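Local coordinates for protein 5-dehydro-2-deoxygluconokinase (Bacillus halodurans C-125, PDB 2QCV) that probably phosphorylates 5-dehydro-2-deoxy-D-gluconate with ATP, a step of myo-inositol degradation, as a member of the PfkB family of carbohydrate kinases, at residues L14-R19 / L141-G146; N25-N30 / T38-V43; T104-P109 / K267-G272; V173-Y178 / I202-R207. All coordinates share one frame; numbering follows the deposited sequence.

Interaction 1: L14-R19 / L141-G146; sequences LIAIGR and LLLVSG
Ile17 sets CG1 anti to its backbone N, which leaves CG2 in the crowded position between N and the carbonyl carbon. From there CG2 lies 3.6 Å from Leu143 O and also meets Val144 CG2. Leu142 likewise has CG anti to the backbone N, and chi2 of 74° swings CD1 back to 3.5 Å from Ile15 O. The same methyl touches both Ile15 CG2 and Ile17 CG2. Helix 154-167 packs on this face through Ala161. The two strands run parallel, side by side in the central sheet of the ribokinase-like fold. Ala16 and Leu143 pair on the other face, CB to CB at 4.0 Å, and Ala16 also touches helix 46-56. Three backbone hydrogen bonds hold the pair. Ile15 N reaches Leu141 O at 3.1 Å from above the carbonyl plane. Leu143 N meets Ile15 O in the carbonyl plane at 2.8 Å. Ile17 N approaches Leu143 O nearly along the C=O axis at 3.0 Å. Beyond this the strands part: Ile17 O and Ser145 N are 3.8 Å apart, both buried and without a partner in the model. Gly18 follows with phi 141°, where a CB would jam against the preceding carbonyl O.

Interaction 2: N25-N30 / T38-V43; sequences NAVEYN and TFSKYV
The carboxylate of Glu28 closes this contact at one end. Its CG is anti to the carbonyl carbon, and the chain bends at chi2 (88°) so that the acid group turns back to Thr38. Two bonds grip it there. OE1 accepts from Thr38 N at 2.9 Å, and OE2 accepts from Thr38 OG1 at 3.0 Å. Each oxygen uses its syn lone pair. Thr38 presents OG1 by holding it anti to its own carbonyl carbon, chi1 -43°. OE1 also takes a bond from Met37 N. An alanine in place of Glu28 would remove all of these acceptors and would probably loosen the start of strand 38-44.

Val27 follows the last bridged pair, Ala26 with Phe39. Val27 N bonds Thr38 O at 2.8 Å, and its CG2 rests 3.3 Å from the same oxygen. Farther along, Asn25 and Ser40 form a hydrogen-bonded antiparallel pair. Ser40 N reaches Asn25 O at 2.8 Å on a lone pair. Ser40 OG, placed in the crowded position by chi1 of 53° in one of its two conformers, adds a longer bond of 3.3 Å to the same oxygen from above the carbonyl plane. On the other face Phe39 CD1 comes within 3.7 Å of Ala26 N, and its ring meets Phe103 edge-to-face.

Phe39 also pairs with an antiparallel strand of the second subunit, so the sheet continues across the interface. The whole is a beta hairpin in the small sheet, consistent with the lid that PfkB-family relatives use to cover the substrate site and to pair subunits.

Interaction 3: T104-P109 / K267-G272; sequences TEIKSP and KTFGAG
The apolar contacts centre on the ring of Phe269, whose CG is anti to the carbonyl carbon. This torsion directs the ring at strand 101-106. Thr104 comes over one face: its CG2 makes a CH-pi contact 4.0 Å from the centroid of the Phe269 ring, displaced toward the rim. Thr104 CB is closer still to the rim, 3.5 Å from Phe269 CE2. Ile106 works at the edge, with CG1 4.0 Å from Phe269 CE2. Its CD1 reaches on to Lys267 CB, also at 4.0 Å, where the two side chains lie alongside and point the same way.

Polar groups play a lesser part, and no hydrogen bond crosses the contact. Glu105 O sits in the plane of the Phe269 ring, 3.7 Å from CZ. Thr104 turns its OG1 to Asn25 ND2 and Ala26 N, which leaves CG2 for the ring. Lys267 NZ leads away to Val303 O.

Phe269 is second in a weakly closed type II turn, Thr268 to Ala271. Gly270 follows with phi 82°, where a CB would strike the preceding carbonyl O, and is the N-cap of helix 271-284. The Gly-Ala-Gly run matches the PfkB signature that forms an anion hole in relatives. Phe269 thus joins the loop before that helix to the small sheet, where Cys112 and Ile114 of strand 111-117 also touch the ring.

Interaction 4: V173-Y178 / I202-R207; sequences VFELDY and IVIGTR
Three backbone bonds form the first shell, all nearly along the acceptor C=O axis. Phe174 N meets Ile202 O at 2.8 Å, Ile204 N meets Phe174 O at 2.9 Å, and Leu176 N meets Ile204 O at 3.0 Å. The strands run parallel, with Val173, Phe174 and Glu175 paired to Ile202, Val203 and Ile204.

Side chains pack on both faces. Val173 splits its two methyls: CG2 goes to Ile202 CD1 at 4.0 Å, and CG1 goes to Ile204 CD1 at the same distance. An alanine at Val173 would lose both methyl contacts and would probably leave the two isoleucine ends less tightly packed. On the other face Leu176 CD2 touches Val203 CG1 at 3.8 Å. The same methyl lies over the rim of one face of the Phe174 ring. Gly205 makes room for this leucine, because a CB there would clash with Leu176 CD1.

Farther out, helix 186-199 links the two strands in a beta-alpha-beta unit. Its Tyr193 meets the Phe174 ring edge-to-face, and Ala197 touches both Phe174 and Val203. Phe210 of helix 207-213 packs on Leu176 and Val203. Thr206 is the N-cap of that helix.

Glu175 is the one buried acid here. Its chain bends at chi2 (-69°), and OE2 makes weak contacts with Lys240 NZ, as a long ion pair, and with a triethylene glycol probably from the crystallisation liquor. Glu175 OE1 lies 2.9 Å from Asp177 N. Burial would tend to raise the pKa of this carboxylate, while the charge of Lys240, though distant, would tend to keep it ionised.

Interactions 1 and 4 share the nine-stranded central sheet. Their centres are about 11 Å apart, and strands 139-145 and 171-175 are neighbours, so strand order runs 12-17, 139-145, 171-175, 202-206. Interactions 2 and 3 share the small four-stranded sheet, again about 11 Å between centres, with strands 21-26 and 101-106 adjacent. Centres of interactions 1 and 2 lie about 26 Å apart without touching. Along the chain, interaction 2 falls between the two segments of interaction 1, and interaction 4 between those of interaction 3. Residues 267-272 lead into helix 271-284, where Gly272 packs near Glu175. Interaction 3 joins the small sheet to this part of the main body, consistent with a lid beside the family's active-site cleft.

Interaction 1: L14-R19 / L141-G146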
loop_
_atom_site.group_PDB
_atom_site.type_symbol
_atom_site.label_atom_id
_atom_site.label_comp_id
_atom_site.label_asym_id
_atom_site.label_seq_id
_atom_site.Cartn_x
_atom_site.Cartn_y
_atom_site.Cartn_z
ATOM N N LEU A 14 21.327 -14.406 27.246
ATOM C CA LEU A 14 20.130 -14.273 26.450
ATOM C C LEU A 14 20.410 -13.474 25.189
ATOM O O LEU A 14 21.319 -12.617 25.156
ATOM C CB LEU A 14 18.991 -13.630 27.235
ATOM C CG LEU A 14 18.989 -12.144 27.518
ATOM C CD1 LEU A 14 17.586 -11.748 28.001
ATOM C CD2 LEU A 14 20.060 -11.782 28.565
ATOM N N ILE A 15 19.651 -13.812 24.148
ATOM C CA ILE A 15 19.546 -13.032 22.931
ATOM C C ILE A 15 18.051 -12.781 22.738
ATOM O O ILE A 15 17.243 -13.725 22.806
ATOM C CB ILE A 15 20.117 -13.791 21.720
ATOM C CG1 ILE A 15 21.629 -13.888 21.855
ATOM C CG2 ILE A 15 19.748 -13.061 20.402
ATOM C CD1 ILE A 15 22.277 -14.797 20.760
ATOM N N ALA A 16 17.677 -11.521 22.573
ATOM C CA ALA A 16 16.284 -11.151 22.315
ATOM C C ALA A 16 16.121 -10.776 20.856
ATOM O O ALA A 16 17.071 -10.348 20.187
ATOM C CB ALA A 16 15.850 -10.014 23.198
ATOM N N ILE A 17 14.899 -10.950 20.364
ATOM C CA ILE A 17 14.570 -10.657 18.970
ATOM C C ILE A 17 13.323 -9.795 18.943
ATOM O O ILE A 17 12.336 -10.080 19.608
ATOM C CB ILE A 17 14.402 -11.955 18.102
ATOM C CG1 ILE A 17 14.061 -11.639 16.651
ATOM C CG2 ILE A 17 13.396 -12.932 18.698
ATOM C CD1 ILE A 17 14.352 -12.804 15.671
ATOM N N GLY A 18 13.423 -8.707 18.175
ATOM C CA GLY A 18 12.280 -7.875 17.847
ATOM C C GLY A 18 12.664 -6.400 17.849
ATOM O O GLY A 18 13.620 -6.008 17.190
ATOM N N ARG A 19 11.876 -5.600 18.570
ATOM C CA ARG A 19 11.933 -4.134 18.483
ATOM C C ARG A 19 12.916 -3.481 19.435
ATOM O O ARG A 19 12.864 -3.689 20.666
ATOM C CB ARG A 19 10.551 -3.542 18.793
ATOM C CG ARG A 19 10.504 -2.028 18.844
ATOM C CD ARG A 19 9.020 -1.559 18.898
ATOM N NE ARG A 19 8.425 -1.802 17.588
ATOM C CZ ARG A 19 7.125 -1.947 17.333
ATOM N NH1 ARG A 19 6.212 -1.816 18.293
ATOM N NH2 ARG A 19 6.752 -2.191 16.085
ATOM N N LEU A 141 19.423 -18.723 26.222
ATOM C CA LEU A 141 17.986 -18.390 26.020
ATOM C C LEU A 141 17.800 -17.526 24.769
ATOM O O LEU A 141 18.644 -16.678 24.458
ATOM C CB LEU A 141 17.441 -17.519 27.177
ATOM C CG LEU A 141 17.604 -17.911 28.640
ATOM C CD1 LEU A 141 17.058 -16.864 29.555
ATOM C CD2 LEU A 141 16.958 -19.246 28.933
ATOM N N LEU A 142 16.649 -17.701 24.124
ATOM C CA LEU A 142 16.131 -16.787 23.111
ATOM C C LEU A 142 14.856 -16.182 23.650
ATOM O O LEU A 142 13.911 -16.894 23.963
ATOM C CB LEU A 142 15.842 -17.500 21.788
ATOM C CG LEU A 142 15.234 -16.624 20.662
ATOM C CD1 LEU A 142 16.329 -15.684 20.070
ATOM C CD2 LEU A 142 14.544 -17.453 19.583
ATOM N N LEU A 143 14.846 -14.867 23.782
ATOM C CA LEU A 143 13.676 -14.151 24.261
ATOM C C LEU A 143 12.929 -13.606 23.033
ATOM O O LEU A 143 13.452 -12.816 22.249
ATOM C CB LEU A 143 14.098 -13.009 25.205
ATOM C CG LEU A 143 13.011 -12.189 25.943
ATOM C CD1 LEU A 143 12.098 -11.383 25.034
ATOM C CD2 LEU A 143 12.199 -13.032 26.879
ATOM N N VAL A 144 11.717 -14.065 22.873
ATOM C CA VAL A 144 10.832 -13.656 21.782
ATOM C C VAL A 144 9.755 -12.741 22.350
ATOM O O VAL A 144 9.119 -13.109 23.339
ATOM C CB VAL A 144 10.163 -14.886 21.199
ATOM C CG1 VAL A 144 9.092 -14.474 20.155
ATOM C CG2 VAL A 144 11.254 -15.850 20.616
ATOM N N SER A 145 9.596 -11.543 21.806
ATOM C CA SER A 145 8.493 -10.689 22.224
ATOM C C SER A 145 7.316 -10.822 21.236
ATOM O O SER A 145 7.486 -10.916 19.994
ATOM C CB SER A 145 8.946 -9.224 22.463
ATOM O OG SER A 145 9.759 -9.094 23.649
ATOM N N GLY A 146 6.114 -10.864 21.797
ATOM C CA GLY A 146 4.910 -11.014 21.008
ATOM C C GLY A 146 4.675 -9.992 19.915
ATOM O O GLY A 146 4.138 -10.328 18.854
#

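Interaction 2: N25-N30 / T38-V43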
loop_
_atom_site.group_PDB
_atom_site.type_symbol
_atom_site.label_atom_id
_atom_site.label_comp_id
_atom_site.label_asym_id
_atom_site.label_seq_id
_atom_site.Cartn_x
_atom_site.Cartn_y
_atom_site.Cartn_z
ATOM N N ASN A 25 10.124 10.411 26.521
ATOM C CA ASN A 25 9.502 10.538 27.802
ATOM C C ASN A 25 9.287 11.978 28.234
ATOM O O ASN A 25 10.200 12.772 28.245
ATOM C CB ASN A 25 10.367 9.834 28.835
ATOM C CG ASN A 25 10.462 8.349 28.561
ATOM O OD1 ASN A 25 11.552 7.820 28.359
ATOM N ND2 ASN A 25 9.309 7.680 28.483
ATOM N N ALA A 26 8.049 12.261 28.590
ATOM C CA ALA A 26 7.596 13.560 29.028
ATOM C C ALA A 26 8.391 14.031 30.213
ATOM O O ALA A 26 8.413 13.351 31.250
ATOM C CB ALA A 26 6.118 13.453 29.424
ATOM N N VAL A 27 9.043 15.178 30.063
ATOM C CA VAL A 27 9.790 15.800 31.154
ATOM C C VAL A 27 8.822 16.460 32.144
ATOM O O VAL A 27 8.926 16.253 33.347
ATOM C CB VAL A 27 10.797 16.820 30.608
ATOM C CG1 VAL A 27 11.478 17.582 31.729
ATOM C CG2 VAL A 27 11.823 16.098 29.724
ATOM N N GLU A 28 7.865 17.219 31.633
ATOM C CA GLU A 28 6.826 17.816 32.466
ATOM C C GLU A 28 5.677 16.836 32.429
ATOM O O GLU A 28 5.065 16.624 31.374
ATOM C CB GLU A 28 6.403 19.185 31.917
ATOM C CG GLU A 28 7.556 20.137 31.656
ATOM C CD GLU A 28 8.169 20.016 30.271
ATOM O OE1 GLU A 28 7.742 19.143 29.479
ATOM O OE2 GLU A 28 9.095 20.800 29.973
ATOM N N TYR A 29 5.414 16.191 33.552
ATOM C CA TYR A 29 4.457 15.107 33.568
ATOM C C TYR A 29 3.364 15.389 34.592
ATOM O O TYR A 29 3.275 16.503 35.107
ATOM C CB TYR A 29 5.175 13.776 33.817
ATOM C CG TYR A 29 5.903 13.683 35.128
ATOM C CD1 TYR A 29 7.206 14.140 35.248
ATOM C CD2 TYR A 29 5.299 13.087 36.251
ATOM C CE1 TYR A 29 7.891 14.039 36.461
ATOM C CE2 TYR A 29 5.975 12.978 37.457
ATOM C CZ TYR A 29 7.269 13.461 37.561
ATOM O OH TYR A 29 7.947 13.355 38.762
ATOM N N ASN A 30 2.516 14.398 34.851
ATOM C CA ASN A 30 1.261 14.598 35.599
ATOM C C ASN A 30 0.462 15.723 34.949
ATOM O O ASN A 30 -0.017 16.642 35.611
ATOM C CB ASN A 30 1.507 14.849 37.097
ATOM C CG ASN A 30 2.006 13.624 37.813
ATOM O OD1 ASN A 30 1.739 12.504 37.402
ATOM N ND2 ASN A 30 2.725 13.831 38.905
ATOM N N THR A 38 8.695 19.301 26.778
ATOM C CA THR A 38 10.024 18.699 26.586
ATOM C C THR A 38 9.989 17.185 26.806
ATOM O O THR A 38 9.275 16.699 27.667
ATOM C CB THR A 38 11.054 19.357 27.540
ATOM O OG1 THR A 38 10.836 20.775 27.535
ATOM C CG2 THR A 38 12.459 19.096 27.072
ATOM N N PHE A 39 10.753 16.460 25.988
ATOM C CA PHE A 39 10.786 14.993 26.006
ATOM C C PHE A 39 12.228 14.534 26.062
ATOM O O PHE A 39 13.079 15.110 25.368
ATOM C CB PHE A 39 10.141 14.412 24.736
ATOM C CG PHE A 39 8.669 14.683 24.631
ATOM C CD1 PHE A 39 7.742 13.822 25.196
ATOM C CD2 PHE A 39 8.217 15.809 23.976
ATOM C CE1 PHE A 39 6.382 14.072 25.102
ATOM C CE2 PHE A 39 6.861 16.078 23.886
ATOM C CZ PHE A 39 5.939 15.214 24.454
ATOM N N SER A 40 12.497 13.517 26.884
ATOM C CA SER A 40 13.828 12.918 26.942
ATOM C C SER A 40 13.873 11.626 26.121
ATOM O O SER A 40 12.932 10.819 26.147
ATOM C CB SER A 40 14.243 12.666 28.392
ATOM O OG SER A 40 13.240 11.930 29.051
ATOM N N LYS A 41 14.960 11.471 25.373
ATOM C CA LYS A 41 15.182 10.363 24.445
ATOM C C LYS A 41 15.832 9.160 25.128
ATOM O O LYS A 41 16.923 9.266 25.708
ATOM C CB LYS A 41 16.102 10.828 23.327
ATOM C CG LYS A 41 16.268 9.881 22.189
ATOM C CD LYS A 41 17.225 10.400 21.152
ATOM C CE LYS A 41 18.659 10.353 21.649
ATOM N NZ LYS A 41 19.624 10.849 20.646
ATOM N N TYR A 42 15.166 8.012 25.017
ATOM C CA TYR A 42 15.668 6.747 25.539
ATOM C C TYR A 42 15.504 5.657 24.479
ATOM O O TYR A 42 14.705 5.787 23.542
ATOM C CB TYR A 42 14.892 6.341 26.780
ATOM C CG TYR A 42 15.111 7.233 27.937
ATOM C CD1 TYR A 42 16.219 7.077 28.750
ATOM C CD2 TYR A 42 14.219 8.231 28.236
ATOM C CE1 TYR A 42 16.427 7.905 29.818
ATOM C CE2 TYR A 42 14.422 9.064 29.297
ATOM C CZ TYR A 42 15.524 8.907 30.075
ATOM O OH TYR A 42 15.704 9.736 31.149
ATOM N N VAL A 43 16.250 4.563 24.628
ATOM C CA VAL A 43 15.954 3.374 23.835
ATOM C C VAL A 43 14.708 2.750 24.484
ATOM O O VAL A 43 14.606 2.646 25.731
ATOM C CB VAL A 43 17.103 2.329 23.841
ATOM C CG1 VAL A 43 16.668 1.040 23.096
ATOM C CG2 VAL A 43 18.399 2.925 23.261
#

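Interaction 3: T104-P109 / K267-G272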
loop_
_atom_site.group_PDB
_atom_site.type_symbol
_atom_site.label_atom_id
_atom_site.label_comp_id
_atom_site.label_asym_id
_atom_site.label_seq_id
_atom_site.Cartn_x
_atom_site.Cartn_y
_atom_site.Cartn_z
ATOM N N THR A 104 5.391 9.370 25.594
ATOM C CA THR A 104 4.684 8.904 26.803
ATOM C C THR A 104 3.924 10.046 27.417
ATOM O O THR A 104 4.409 11.181 27.450
ATOM C CB THR A 104 5.650 8.323 27.838
ATOM O OG1 THR A 104 6.554 9.362 28.230
ATOM C CG2 THR A 104 6.395 7.144 27.249
ATOM N N GLU A 105 2.679 9.761 27.804
ATOM C CA GLU A 105 1.855 10.710 28.531
ATOM C C GLU A 105 1.670 10.147 29.922
ATOM O O GLU A 105 1.319 8.977 30.060
ATOM C CB GLU A 105 0.475 10.851 27.892
ATOM C CG GLU A 105 -0.426 11.784 28.662
ATOM C CD GLU A 105 -1.763 11.965 27.996
ATOM O OE1 GLU A 105 -2.627 11.072 28.166
ATOM O OE2 GLU A 105 -1.927 12.977 27.277
ATOM N N ILE A 106 1.901 10.987 30.925
ATOM C CA ILE A 106 1.657 10.664 32.330
ATOM C C ILE A 106 0.682 11.700 32.884
ATOM O O ILE A 106 1.072 12.797 33.289
ATOM C CB ILE A 106 2.982 10.674 33.140
ATOM C CG1 ILE A 106 4.038 9.800 32.439
ATOM C CG2 ILE A 106 2.777 10.121 34.560
ATOM C CD1 ILE A 106 5.444 10.116 32.859
ATOM N N LYS A 107 -0.604 11.375 32.861
ATOM C CA LYS A 107 -1.588 12.310 33.372
ATOM C C LYS A 107 -1.528 12.349 34.907
ATOM O O LYS A 107 -1.714 13.410 35.524
ATOM C CB LYS A 107 -2.974 11.912 32.902
ATOM C CG LYS A 107 -3.323 12.462 31.525
ATOM C CD LYS A 107 -4.676 11.906 31.068
ATOM C CE LYS A 107 -5.358 12.855 30.111
ATOM N NZ LYS A 107 -6.514 12.187 29.459
ATOM N N SER A 108 -1.236 11.182 35.473
ATOM C CA SER A 108 -1.137 10.926 36.898
ATOM C C SER A 108 -0.476 9.547 37.043
ATOM O O SER A 108 -0.404 8.799 36.075
ATOM C CB SER A 108 -2.537 10.853 37.514
ATOM O OG SER A 108 -3.189 9.657 37.107
ATOM N N PRO A 109 -0.025 9.179 38.259
ATOM C CA PRO A 109 0.467 7.811 38.454
ATOM C C PRO A 109 -0.456 6.704 37.900
ATOM O O PRO A 109 0.047 5.690 37.390
ATOM C CB PRO A 109 0.605 7.720 39.970
ATOM C CG PRO A 109 1.005 9.097 40.359
ATOM C CD PRO A 109 0.124 9.980 39.484
ATOM N N LYS A 267 5.324 6.212 36.741
ATOM C CA LYS A 267 5.002 5.849 35.347
ATOM C C LYS A 267 5.053 4.326 35.167
ATOM O O LYS A 267 6.079 3.714 35.482
ATOM C CB LYS A 267 6.052 6.473 34.400
ATOM C CG LYS A 267 7.504 5.931 34.623
ATOM C CD LYS A 267 8.601 7.003 34.650
ATOM C CE LYS A 267 9.952 6.443 35.184
ATOM N NZ LYS A 267 10.015 6.215 36.677
ATOM N N THR A 268 4.005 3.702 34.636
ATOM C CA THR A 268 3.973 2.241 34.615
ATOM C C THR A 268 4.678 1.581 33.441
ATOM O O THR A 268 4.820 0.342 33.417
ATOM C CB THR A 268 2.557 1.716 34.688
ATOM O OG1 THR A 268 1.811 2.225 33.585
ATOM C CG2 THR A 268 1.915 2.129 36.031
ATOM N N PHE A 269 5.153 2.381 32.483
ATOM C CA PHE A 269 5.827 1.806 31.319
ATOM C C PHE A 269 7.041 1.022 31.783
ATOM O O PHE A 269 7.714 1.409 32.734
ATOM C CB PHE A 269 6.336 2.887 30.370
ATOM C CG PHE A 269 5.388 4.014 30.184
ATOM C CD1 PHE A 269 4.214 3.814 29.465
ATOM C CD2 PHE A 269 5.652 5.262 30.757
ATOM C CE1 PHE A 269 3.319 4.855 29.277
ATOM C CE2 PHE A 269 4.755 6.320 30.591
ATOM C CZ PHE A 269 3.593 6.122 29.842
ATOM N N GLY A 270 7.342 -0.056 31.091
ATOM C CA GLY A 270 8.574 -0.797 31.422
ATOM C C GLY A 270 8.500 -1.767 32.592
ATOM O O GLY A 270 9.466 -2.494 32.819
ATOM N N ALA A 271 7.392 -1.767 33.351
ATOM C CA ALA A 271 7.216 -2.681 34.479
ATOM C C ALA A 271 7.462 -4.110 34.024
ATOM O O ALA A 271 8.166 -4.874 34.682
ATOM C CB ALA A 271 5.784 -2.549 35.094
ATOM N N GLY A 272 6.862 -4.477 32.901
ATOM C CA GLY A 272 6.901 -5.872 32.431
ATOM C C GLY A 272 8.260 -6.311 31.924
ATOM O O GLY A 272 8.628 -7.485 32.024
#

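Interaction 4: V173-Y178 / I202-R207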
loop_
_atom_site.group_PDB
_atom_site.type_symbol
_atom_site.label_atom_id
_atom_site.label_comp_id
_atom_site.label_asym_id
_atom_site.label_seq_id
_atom_site.Cartn_x
_atom_site.Cartn_y
_atom_site.Cartn_z
ATOM N N VAL A 173 12.060 -18.416 25.332
ATOM C CA VAL A 173 11.266 -17.688 26.290
ATOM C C VAL A 173 10.364 -16.714 25.552
ATOM O O VAL A 173 10.834 -15.813 24.815
ATOM C CB VAL A 173 12.148 -16.919 27.336
ATOM C CG1 VAL A 173 11.234 -16.200 28.355
ATOM C CG2 VAL A 173 13.201 -17.811 28.020
ATOM N N PHE A 174 9.056 -16.895 25.718
ATOM C CA PHE A 174 8.071 -16.093 24.997
ATOM C C PHE A 174 7.449 -15.109 25.975
ATOM O O PHE A 174 6.750 -15.512 26.908
ATOM C CB PHE A 174 7.002 -17.018 24.383
ATOM C CG PHE A 174 5.972 -16.322 23.505
ATOM C CD1 PHE A 174 6.223 -15.121 22.813
ATOM C CD2 PHE A 174 4.715 -16.911 23.359
ATOM C CE1 PHE A 174 5.230 -14.573 22.005
ATOM C CE2 PHE A 174 3.733 -16.357 22.552
ATOM C CZ PHE A 174 3.980 -15.188 21.912
ATOM N N GLU A 175 7.715 -13.822 25.728
ATOM C CA GLU A 175 7.152 -12.738 26.499
ATOM C C GLU A 175 5.970 -12.173 25.736
ATOM O O GLU A 175 6.123 -11.640 24.636
ATOM C CB GLU A 175 8.234 -11.687 26.758
ATOM C CG GLU A 175 8.154 -11.052 28.122
ATOM C CD GLU A 175 6.964 -10.180 28.293
ATOM O OE1 GLU A 175 6.408 -9.717 27.283
ATOM O OE2 GLU A 175 6.597 -9.920 29.445
ATOM N N LEU A 176 4.776 -12.229 26.332
ATOM C CA LEU A 176 3.571 -12.017 25.575
ATOM C C LEU A 176 3.376 -10.564 25.127
ATOM O O LEU A 176 2.857 -10.374 24.041
ATOM C CB LEU A 176 2.310 -12.549 26.293
ATOM C CG LEU A 176 2.233 -14.066 26.557
ATOM C CD1 LEU A 176 0.813 -14.472 27.052
ATOM C CD2 LEU A 176 2.587 -14.845 25.287
ATOM N N ASP A 177 3.831 -9.572 25.893
ATOM C CA ASP A 177 4.024 -8.185 25.375
ATOM C C ASP A 177 2.903 -7.755 24.457
ATOM O O ASP A 177 3.156 -7.627 23.282
ATOM C CB ASP A 177 5.350 -8.132 24.505
ATOM C CG ASP A 177 5.595 -6.746 23.828
ATOM O OD1 ASP A 177 5.367 -5.694 24.500
ATOM O OD2 ASP A 177 5.989 -6.745 22.623
ATOM N N TYR A 178 1.676 -7.561 24.955
ATOM C CA TYR A 178 0.533 -7.305 24.052
ATOM C C TYR A 178 0.327 -5.811 23.769
ATOM O O TYR A 178 0.113 -5.025 24.684
ATOM C CB TYR A 178 -0.763 -7.906 24.614
ATOM C CG TYR A 178 -2.002 -7.744 23.748
ATOM C CD1 TYR A 178 -1.974 -8.051 22.404
ATOM C CD2 TYR A 178 -3.203 -7.283 24.288
ATOM C CE1 TYR A 178 -3.114 -7.890 21.574
ATOM C CE2 TYR A 178 -4.348 -7.152 23.492
ATOM C CZ TYR A 178 -4.292 -7.459 22.134
ATOM O OH TYR A 178 -5.405 -7.337 21.348
ATOM N N ILE A 202 9.408 -21.526 27.945
ATOM C CA ILE A 202 8.931 -20.662 29.031
ATOM C C ILE A 202 8.050 -19.601 28.420
ATOM O O ILE A 202 8.440 -18.961 27.432
ATOM C CB ILE A 202 10.111 -19.964 29.800
ATOM C CG1 ILE A 202 11.121 -21.007 30.307
ATOM C CG2 ILE A 202 9.557 -19.068 30.922
ATOM C CD1 ILE A 202 12.407 -20.414 30.968
ATOM N N VAL A 203 6.877 -19.389 29.011
ATOM C CA VAL A 203 5.949 -18.362 28.565
ATOM C C VAL A 203 5.611 -17.459 29.732
ATOM O O VAL A 203 5.243 -17.956 30.801
ATOM C CB VAL A 203 4.639 -18.966 27.967
ATOM C CG1 VAL A 203 3.795 -17.870 27.319
ATOM C CG2 VAL A 203 4.998 -20.044 26.931
ATOM N N ILE A 204 5.774 -16.146 29.527
ATOM C CA ILE A 204 5.583 -15.133 30.578
ATOM C C ILE A 204 4.613 -14.087 30.068
ATOM O O ILE A 204 4.832 -13.548 28.998
ATOM C CB ILE A 204 6.897 -14.409 30.926
ATOM C CG1 ILE A 204 7.979 -15.414 31.347
ATOM C CG2 ILE A 204 6.641 -13.388 32.029
ATOM C CD1 ILE A 204 9.376 -14.791 31.547
ATOM N N GLY A 205 3.552 -13.802 30.815
ATOM C CA GLY A 205 2.560 -12.813 30.389
ATOM C C GLY A 205 1.606 -12.484 31.496
ATOM O O GLY A 205 1.566 -13.191 32.509
ATOM N N THR A 206 0.849 -11.406 31.317
ATOM C CA THR A 206 -0.222 -11.092 32.211
ATOM C C THR A 206 -1.411 -11.998 31.934
ATOM O O THR A 206 -1.554 -12.562 30.845
ATOM C CB THR A 206 -0.666 -9.609 32.072
ATOM O OG1 THR A 206 -1.272 -9.408 30.787
ATOM C CG2 THR A 206 0.517 -8.651 32.256
ATOM N N ARG A 207 -2.320 -12.094 32.893
ATOM C CA ARG A 207 -3.540 -12.874 32.698
ATOM C C ARG A 207 -4.286 -12.345 31.471
ATOM O O ARG A 207 -4.772 -13.110 30.681
ATOM C CB ARG A 207 -4.393 -12.798 33.975
ATOM C CG ARG A 207 -5.718 -13.554 33.985
ATOM C CD ARG A 207 -5.544 -15.060 33.765
ATOM N NE ARG A 207 -5.804 -15.440 32.370
ATOM C CZ ARG A 207 -5.649 -16.656 31.853
ATOM N NH1 ARG A 207 -5.223 -17.677 32.605
ATOM N NH2 ARG A 207 -5.961 -16.872 30.570
#